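Ankyrin repeat domain-containing protein EMB506, chloroplastic (Arabidopsis thaliana, PDB 6JD6) takes part in the first differentiation of the proplastid during embryo development and is required for correct development of cotyledon and leaf margins. Local coordinates at residues T147-A152 against A179-Y184. Numbering follows the deposited sequence.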
loop_
_atom_site.group_PDB
_atom_site.type_symbol
_atom_site.label_atom_id
_atom_site.label_comp_id
_atom_site.label_asym_id
_atom_site.label_seq_id
_atom_site.Cartn_x
_atom_site.Cartn_y
_atom_site.Cartn_z
ATOM N N THR A 147 4.688 9.385 -4.613
ATOM C CA THR A 147 4.238 10.414 -3.691
ATOM C C THR A 147 3.289 9.792 -2.679
ATOM O O THR A 147 2.968 8.605 -2.762
ATOM C CB THR A 147 3.490 11.541 -4.424
ATOM O OG1 THR A 147 2.250 11.035 -4.930
ATOM C CG2 THR A 147 4.326 12.079 -5.578
ATOM N N ALA A 148 2.840 10.600 -1.727
ATOM C CA ALA A 148 1.857 10.159 -0.750
ATOM C C ALA A 148 0.566 9.703 -1.429
ATOM O O ALA A 148 -0.109 8.797 -0.940
ATOM C CB ALA A 148 1.569 11.268 0.243
ATOM N N LEU A 149 0.221 10.339 -2.547
ATOM C CA LEU A 149 -0.974 9.957 -3.300
ATOM C C LEU A 149 -0.862 8.525 -3.832
ATOM O O LEU A 149 -1.786 7.731 -3.673
ATOM C CB LEU A 149 -1.241 10.935 -4.450
ATOM C CG LEU A 149 -2.469 10.638 -5.315
ATOM C CD1 LEU A 149 -3.744 10.688 -4.478
ATOM C CD2 LEU A 149 -2.565 11.604 -6.498
ATOM N N HIS A 150 0.264 8.209 -4.468
ATOM C CA HIS A 150 0.525 6.850 -4.944
ATOM C C HIS A 150 0.312 5.842 -3.818
ATOM O O HIS A 150 -0.397 4.851 -3.983
ATOM C CB HIS A 150 1.966 6.705 -5.434
ATOM C CG HIS A 150 2.227 7.302 -6.783
ATOM N ND1 HIS A 150 3.027 8.409 -6.963
ATOM C CD2 HIS A 150 1.829 6.922 -8.022
ATOM C CE1 HIS A 150 3.098 8.695 -8.251
ATOM N NE2 HIS A 150 2.380 7.807 -8.916
ATOM N N LYS A 151 0.932 6.110 -2.672
ATOM C CA LYS A 151 0.881 5.188 -1.541
ATOM C C LYS A 151 -0.509 5.063 -0.948
ATOM O O LYS A 151 -0.944 3.963 -0.597
ATOM C CB LYS A 151 1.867 5.606 -0.454
ATOM C CG LYS A 151 3.117 4.784 -0.461
ATOM C CD LYS A 151 2.803 3.312 -0.270
ATOM C CE LYS A 151 3.980 2.475 -0.715
ATOM N NZ LYS A 151 5.217 2.926 -0.031
ATOM N N ALA A 152 -1.196 6.193 -0.833
ATOM C CA ALA A 152 -2.553 6.210 -0.304
ATOM C C ALA A 152 -3.482 5.365 -1.169
ATOM O O ALA A 152 -4.424 4.744 -0.671
ATOM C CB ALA A 152 -3.066 7.641 -0.220
ATOM N N ALA A 179 4.292 3.882 -13.347
ATOM C CA ALA A 179 2.924 3.691 -12.885
ATOM C C ALA A 179 2.321 4.978 -12.325
ATOM O O ALA A 179 2.920 5.651 -11.476
ATOM C CB ALA A 179 2.859 2.578 -11.846
ATOM N N ALA A 180 1.122 5.297 -12.803
ATOM C CA ALA A 180 0.398 6.491 -12.385
ATOM C C ALA A 180 -0.633 6.122 -11.320
ATOM O O ALA A 180 -0.925 4.944 -11.131
ATOM C CB ALA A 180 -0.288 7.130 -13.605
ATOM N N PRO A 181 -1.184 7.124 -10.609
ATOM C CA PRO A 181 -2.270 6.847 -9.661
ATOM C C PRO A 181 -3.418 6.007 -10.245
ATOM O O PRO A 181 -3.956 5.152 -9.540
ATOM C CB PRO A 181 -2.762 8.250 -9.293
ATOM C CG PRO A 181 -1.519 9.072 -9.345
ATOM C CD PRO A 181 -0.725 8.524 -10.513
ATOM N N ILE A 182 -3.784 6.232 -11.503
ATOM C CA ILE A 182 -4.865 5.459 -12.113
ATOM C C ILE A 182 -4.517 3.962 -12.240
ATOM O O ILE A 182 -5.391 3.111 -12.077
ATOM C CB ILE A 182 -5.326 6.062 -13.472
ATOM C CG1 ILE A 182 -6.520 5.290 -14.044
ATOM C CG2 ILE A 182 -4.193 6.086 -14.474
ATOM C CD1 ILE A 182 -7.767 5.381 -13.207
ATOM N N HIS A 183 -3.248 3.646 -12.508
ATOM C CA HIS A 183 -2.791 2.250 -12.552
ATOM C C HIS A 183 -3.073 1.553 -11.215
ATOM O O HIS A 183 -3.652 0.466 -11.164
ATOM C CB HIS A 183 -1.281 2.173 -12.816
ATOM C CG HIS A 183 -0.885 2.322 -14.254
ATOM N ND1 HIS A 183 -0.088 3.356 -14.700
ATOM C CD2 HIS A 183 -1.131 1.545 -15.336
ATOM C CE1 HIS A 183 0.119 3.223 -15.998
ATOM N NE2 HIS A 183 -0.505 2.133 -16.410
ATOM N N TYR A 184 -2.652 2.186 -10.128
ATOM C CA TYR A 184 -2.793 1.585 -8.806
ATOM C C TYR A 184 -4.241 1.537 -8.324
ATOM O O TYR A 184 -4.633 0.604 -7.628
ATOM C CB TYR A 184 -1.911 2.310 -7.783
ATOM C CG TYR A 184 -0.427 2.121 -8.006
ATOM C CD1 TYR A 184 0.151 0.862 -7.933
ATOM C CD2 TYR A 184 0.402 3.207 -8.262
ATOM C CE1 TYR A 184 1.513 0.688 -8.126
ATOM C CE2 TYR A 184 1.759 3.044 -8.458
ATOM C CZ TYR A 184 2.309 1.783 -8.389
ATOM O OH TYR A 184 3.665 1.620 -8.580
#
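The imidazole of His150 meets the 179-184 segment along its CD2-NE2 side: the Ala180 carbonyl carbon lies at the ring edge near its plane, while Pro181 CD, 3.6 Å from NE2, and Tyr184 CE2 approach obliquely. His150 closes the TPLH-type signature of the second ankyrin repeat (Thr147-Ala148-Leu149-His150), and Ala180-Pro181-Ile182-His183 is its counterpart in the third, so the contact joins the first helices of two successive repeats in the solenoid. His150 CD2 in turn sits at the edge of the Tyr184 ring, 3.9 Å from CE2. At the far edge of the imidazole, in its plane, Thr147 N donates a nearly straight bond to ND1 (3.0 Å, 174°). Thr147 and His150 form a capping box: Thr147 OG1 in return accepts a weak bond from His150 N, and a further weak one from Leu149 N. CG of His150 lies anti to the carbonyl carbon (chi1 -77°), which turns the ring back over the helix start. NE2 is hydrogen-bonded to Leu173 O, so both ring nitrogens are engaged and the ring's rotation is fixed. An alanine in place of His150 would probably leave Thr147 N and Leu173 O without their mate and open a gap beside Pro181 and Tyr184. Beside this ring contact, Leu149 CD2 touches Pro181 CG at 4.0 Å, the two side chains crossing at about a right angle, with Ile161 and Leu165 of helix 158-166 against the leucine. Tyr184 OH is hydrogen-bonded to Asp175 OD2, whose other oxygen, OD1, takes Ala179 N. The third repeat repeats the histidine bond, Ala180 N donating to His183 ND1 at 3.0 Å, 6° from the ring plane.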